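Local coordinates for protein listeriolysin O (Listeria monocytogenes, PDB 4CDB) that binds cholesterol-containing host membranes, changes shape, inserts and assembles into an oligomeric pore that lyses the cell, at residues Ser163-Asp167 against Phe213-Tyr217; Ala259-Gln263 against Ile309-Ser313. All blocks are in the same frame, centred on the assembly; numbering follows the deposited sequence.

Contact 1. Residues Ser163-Asp167 against Phe213-Tyr217; sequences SAKID and FKQIY
D167 and K214 face each other as an antiparallel hydrogen-bonded pair, their CB atoms 3.6 Å apart. K214 sends its chain past D167 CB and bends only at chi4 (66°), which turns NZ toward two waters. The charged ends do not touch: OD2 of D167 and NZ of K214 stay 5.1 Å apart, joined by a water that donates to OD2 and accepts from NZ. A second water links NZ to the D167 backbone O, which also receives K214 N at 2.8 Å. On the same face K165 and I216 run side by side, the lysine extended so that its CD lies 4.1 Å from I216 CD1 while its amine leads away. I216 N meets K165 O almost straight, with 173° at the hydrogen. The other face carries I166 and Q215, a non-hydrogen-bonded pair; here I166 puts CG2, anti to the backbone N, 4.0 Å from F213 CE1. Where the segment 163-167 is not yet strand, A164 CB abuts the edge of the Y217 ring, 3.7 Å from CD1. The pairing joins strands 165-172 and 207-222 of the central antiparallel sheet; helices 176-183, 187-194 and 198-202, probable membrane-spanning segments, lie between them in the chain. Strand 262-270 flanks 207-222 on its other side, F213 packing on V264, while K214 NZ hydrogen-bonds Q78 OE1.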
loop_
_atom_site.group_PDB
_atom_site.type_symbol
_atom_site.label_atom_id
_atom_site.label_comp_id
_atom_site.label_asym_id
_atom_site.label_seq_id
_atom_site.Cartn_x
_atom_site.Cartn_y
_atom_site.Cartn_z
ATOM N N SER A 163 -5.913 -10.992 -21.985
ATOM C CA SER A 163 -5.861 -10.194 -20.767
ATOM C C SER A 163 -4.431 -9.795 -20.419
ATOM O O SER A 163 -3.488 -10.559 -20.633
ATOM C CB SER A 163 -6.496 -10.949 -19.597
ATOM O OG SER A 163 -5.802 -12.156 -19.332
ATOM N N ALA A 164 -4.281 -8.586 -19.892
ATOM C CA ALA A 164 -2.976 -8.087 -19.487
ATOM C C ALA A 164 -2.480 -8.852 -18.270
ATOM O O ALA A 164 -3.275 -9.385 -17.499
ATOM C CB ALA A 164 -3.056 -6.603 -19.179
ATOM N N LYS A 165 -1.164 -8.914 -18.110
ATOM C CA LYS A 165 -0.570 -9.488 -16.910
ATOM C C LYS A 165 -0.715 -8.494 -15.758
ATOM O O LYS A 165 -0.295 -7.343 -15.868
ATOM C CB LYS A 165 0.906 -9.812 -17.148
ATOM C CG LYS A 165 1.667 -10.204 -15.893
ATOM C CD LYS A 165 3.145 -10.412 -16.181
ATOM C CE LYS A 165 3.921 -10.674 -14.897
ATOM N NZ LYS A 165 5.373 -10.880 -15.156
ATOM N N ILE A 166 -1.319 -8.933 -14.659
ATOM C CA ILE A 166 -1.554 -8.043 -13.521
ATOM C C ILE A 166 -0.441 -8.107 -12.476
ATOM O O ILE A 166 -0.145 -9.170 -11.930
ATOM C CB ILE A 166 -2.914 -8.318 -12.833
ATOM C CG1 ILE A 166 -4.067 -7.766 -13.671
ATOM C CG2 ILE A 166 -2.956 -7.684 -11.455
ATOM C CD1 ILE A 166 -4.591 -8.727 -14.702
ATOM N N ASP A 167 0.173 -6.957 -12.210
ATOM C CA ASP A 167 1.125 -6.820 -11.115
ATOM C C ASP A 167 0.519 -5.876 -10.075
ATOM O O ASP A 167 0.349 -4.684 -10.335
ATOM C CB ASP A 167 2.458 -6.272 -11.631
ATOM C CG ASP A 167 3.610 -6.545 -10.684
ATOM O OD1 ASP A 167 3.357 -6.745 -9.478
ATOM O OD2 ASP A 167 4.770 -6.557 -11.149
ATOM N N PHE A 213 -1.301 -0.596 -9.256
ATOM C CA PHE A 213 -1.994 -1.532 -10.138
ATOM C C PHE A 213 -1.390 -1.512 -11.545
ATOM O O PHE A 213 -1.608 -0.573 -12.312
ATOM C CB PHE A 213 -3.491 -1.204 -10.180
ATOM C CG PHE A 213 -4.314 -2.193 -10.961
ATOM C CD1 PHE A 213 -4.526 -3.476 -10.478
ATOM C CD2 PHE A 213 -4.894 -1.833 -12.168
ATOM C CE1 PHE A 213 -5.291 -4.387 -11.193
ATOM C CE2 PHE A 213 -5.661 -2.738 -12.886
ATOM C CZ PHE A 213 -5.859 -4.016 -12.399
ATOM N N LYS A 214 -0.623 -2.546 -11.874
ATOM C CA LYS A 214 0.017 -2.629 -13.183
ATOM C C LYS A 214 -0.717 -3.577 -14.122
ATOM O O LYS A 214 -1.016 -4.718 -13.765
ATOM C CB LYS A 214 1.480 -3.070 -13.056
ATOM C CG LYS A 214 2.412 -2.058 -12.405
ATOM C CD LYS A 214 3.869 -2.488 -12.556
ATOM C CE LYS A 214 4.824 -1.498 -11.904
ATOM N NZ LYS A 214 4.667 -1.465 -10.423
ATOM N N GLN A 215 -1.002 -3.090 -15.325
ATOM C CA GLN A 215 -1.518 -3.928 -16.398
ATOM C C GLN A 215 -0.469 -4.029 -17.504
ATOM O O GLN A 215 -0.300 -3.109 -18.306
ATOM C CB GLN A 215 -2.838 -3.367 -16.934
ATOM C CG GLN A 215 -3.993 -3.480 -15.946
ATOM C CD GLN A 215 -5.167 -2.592 -16.305
ATOM O OE1 GLN A 215 -4.989 -1.484 -16.807
ATOM N NE2 GLN A 215 -6.378 -3.079 -16.052
ATOM N N ILE A 216 0.248 -5.148 -17.526
ATOM C CA ILE A 216 1.344 -5.337 -18.468
ATOM C C ILE A 216 0.860 -6.025 -19.742
ATOM O O ILE A 216 0.374 -7.155 -19.701
ATOM C CB ILE A 216 2.482 -6.164 -17.839
ATOM C CG1 ILE A 216 2.916 -5.539 -16.511
ATOM C CG2 ILE A 216 3.656 -6.287 -18.804
ATOM C CD1 ILE A 216 3.845 -6.414 -15.693
ATOM N N TYR A 217 1.005 -5.339 -20.872
ATOM C CA TYR A 217 0.544 -5.859 -22.152
ATOM C C TYR A 217 1.577 -6.785 -22.787
ATOM O O TYR A 217 1.225 -7.780 -23.424
ATOM C CB TYR A 217 0.212 -4.707 -23.102
ATOM C CG TYR A 217 -0.850 -3.771 -22.573
ATOM C CD1 TYR A 217 -1.876 -4.239 -21.764
ATOM C CD2 TYR A 217 -0.822 -2.415 -22.876
ATOM C CE1 TYR A 217 -2.849 -3.388 -21.276
ATOM C CE2 TYR A 217 -1.792 -1.554 -22.393
ATOM C CZ TYR A 217 -2.802 -2.046 -21.593
ATOM O OH TYR A 217 -3.768 -1.193 -21.108
HETATM O O HOH W 1 2.301 -3.024 -9.092
HETATM O O HOH W 2 6.316 -3.873 -10.174
#

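Contact 2. Residues Ala259-Gln263 against Ile309-Ser313; sequences AYGRQ and IYGGS. With NA (sodium ion), chain T.
Q263 and Y310 form one antiparallel hydrogen-bonded pair, Y310 N to Q263 O at 2.8 Å and Q263 N to Y310 O at 2.9 Å, just where strand 303-310 ends and the chain turns through G311 and G312, close against G261 O and R262. R262 carries most of the side-chain contact. With CG anti to its N and the chain extended as far as NE, it lies across this turn: CB passes 3.5 Å from G311 O, and NE comes 3.6 Å from G312 CA, which sits at the guanidinium edge in its plane. I309 crosses the arginine obliquely, its CG2 3.7 Å from R262 NH2. G261 itself, at phi 161° and psi -144°, makes the corner between strands 252-260 and 262-270. Y310 holds CG beside its N, chi1 -54°, and carries its ring away from the paired backbones to a sodium ion that lies in the ring plane at its edge, 2.5 Å from OH; a water is a second, longer ligand at 3.0 Å. This is one end of the 262-270/303-310 pairing in the cytolysin's central sheet; between these strands the chain forms helices that, as in the family, probably convert to a membrane hairpin. The R262 guanidinium is buried, with NH1 bonded to Q215 OE1 and NH2 weakly to I331 O. Close to K334 NZ, it would probably depend on these two oxygens to offset its charge.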
loop_
_atom_site.group_PDB
_atom_site.type_symbol
_atom_site.label_atom_id
_atom_site.label_comp_id
_atom_site.label_asym_id
_atom_site.label_seq_id
_atom_site.Cartn_x
_atom_site.Cartn_y
_atom_site.Cartn_z
ATOM N N ALA A 259 8.916 -4.080 -19.039
ATOM C CA ALA A 259 7.476 -4.313 -19.073
ATOM C C ALA A 259 6.744 -3.068 -19.573
ATOM O O ALA A 259 6.938 -1.966 -19.051
ATOM C CB ALA A 259 6.963 -4.716 -17.696
ATOM N N TYR A 260 5.912 -3.245 -20.595
ATOM C CA TYR A 260 5.149 -2.141 -21.167
ATOM C C TYR A 260 3.670 -2.303 -20.845
ATOM O O TYR A 260 3.150 -3.418 -20.834
ATOM C CB TYR A 260 5.331 -2.085 -22.687
ATOM C CG TYR A 260 6.742 -1.788 -23.147
ATOM C CD1 TYR A 260 7.691 -2.799 -23.236
ATOM C CD2 TYR A 260 7.118 -0.504 -23.516
ATOM C CE1 TYR A 260 8.978 -2.537 -23.665
ATOM C CE2 TYR A 260 8.405 -0.229 -23.948
ATOM C CZ TYR A 260 9.330 -1.251 -24.019
ATOM O OH TYR A 260 10.612 -0.990 -24.448
ATOM N N GLY A 261 2.993 -1.189 -20.593
ATOM C CA GLY A 261 1.569 -1.229 -20.326
ATOM C C GLY A 261 1.000 -0.013 -19.622
ATOM O O GLY A 261 1.422 1.121 -19.851
ATOM N N ARG A 262 0.030 -0.268 -18.752
ATOM C CA ARG A 262 -0.727 0.787 -18.095
ATOM C C ARG A 262 -0.614 0.621 -16.587
ATOM O O ARG A 262 -0.715 -0.496 -16.075
ATOM C CB ARG A 262 -2.191 0.700 -18.536
ATOM C CG ARG A 262 -3.143 1.679 -17.872
ATOM C CD ARG A 262 -4.551 1.490 -18.422
ATOM N NE ARG A 262 -5.511 2.422 -17.840
ATOM C CZ ARG A 262 -6.288 2.140 -16.801
ATOM N NH1 ARG A 262 -6.221 0.946 -16.226
ATOM N NH2 ARG A 262 -7.135 3.049 -16.337
ATOM N N GLN A 263 -0.391 1.719 -15.873
ATOM C CA GLN A 263 -0.261 1.646 -14.421
ATOM C C GLN A 263 -1.175 2.636 -13.711
ATOM O O GLN A 263 -1.248 3.809 -14.082
ATOM C CB GLN A 263 1.190 1.871 -13.986
ATOM C CG GLN A 263 1.414 1.685 -12.487
ATOM C CD GLN A 263 2.878 1.744 -12.094
ATOM O OE1 GLN A 263 3.273 1.223 -11.052
ATOM N NE2 GLN A 263 3.690 2.389 -12.925
ATOM N N ILE A 309 -2.968 7.837 -13.234
ATOM C CA ILE A 309 -2.939 6.828 -14.288
ATOM C C ILE A 309 -1.884 7.129 -15.352
ATOM O O ILE A 309 -1.879 8.213 -15.940
ATOM C CB ILE A 309 -4.320 6.711 -14.972
ATOM C CG1 ILE A 309 -5.430 6.612 -13.923
ATOM C CG2 ILE A 309 -4.358 5.520 -15.918
ATOM C CD1 ILE A 309 -6.826 6.583 -14.512
ATOM N N TYR A 310 -0.995 6.167 -15.597
ATOM C CA TYR A 310 0.012 6.292 -16.650
ATOM C C TYR A 310 -0.212 5.243 -17.738
ATOM O O TYR A 310 -0.579 4.105 -17.442
ATOM C CB TYR A 310 1.425 6.126 -16.082
ATOM C CG TYR A 310 1.755 7.039 -14.924
ATOM C CD1 TYR A 310 1.687 8.419 -15.060
ATOM C CD2 TYR A 310 2.161 6.521 -13.703
ATOM C CE1 TYR A 310 1.999 9.258 -14.006
ATOM C CE2 TYR A 310 2.475 7.349 -12.642
ATOM C CZ TYR A 310 2.394 8.716 -12.799
ATOM O OH TYR A 310 2.704 9.543 -11.746
ATOM N N GLY A 311 0.021 5.625 -18.992
ATOM C CA GLY A 311 -0.093 4.703 -20.111
ATOM C C GLY A 311 -1.504 4.207 -20.367
ATOM O O GLY A 311 -1.700 3.142 -20.958
ATOM N N GLY A 312 -2.490 4.981 -19.924
ATOM C CA GLY A 312 -3.882 4.616 -20.110
ATOM C C GLY A 312 -4.496 5.269 -21.333
ATOM O O GLY A 312 -5.647 5.005 -21.677
ATOM N N SER A 313 -3.722 6.123 -21.994
ATOM C CA SER A 313 -4.202 6.835 -23.173
ATOM C C SER A 313 -3.293 6.605 -24.375
ATOM O O SER A 313 -2.268 5.929 -24.270
ATOM C CB SER A 313 -4.335 8.332 -22.879
ATOM O OG SER A 313 -4.903 9.023 -23.978
HETATM NA NA NA T . 2.887 12.026 -12.141
HETATM O O HOH W 3 3.606 13.371 -9.579
#

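Contacts 1 and 2 are successive steps across one antiparallel sheet, their centres about 9 Å apart. Strand 207-222 is shared: one edge takes 163-167, the other takes 259-263, through Q215 N to R262 O at 2.7 Å and Y217 N to Y260 O at 2.9 Å, both probable hydrogen bonds. Strand 303-310 then follows beyond 262-270. A side-chain hydrogen bond, K214 NZ to Q263 OE1 at 3.1 Å, also joins the contacts, and each of these two side chains lies about 4 Å from a sodium ion. Residues 176-189, 196-205, 274-283 and 291-303, between the segments of each contact, are mostly helical here and probably become membrane-spanning β-strands in the pore.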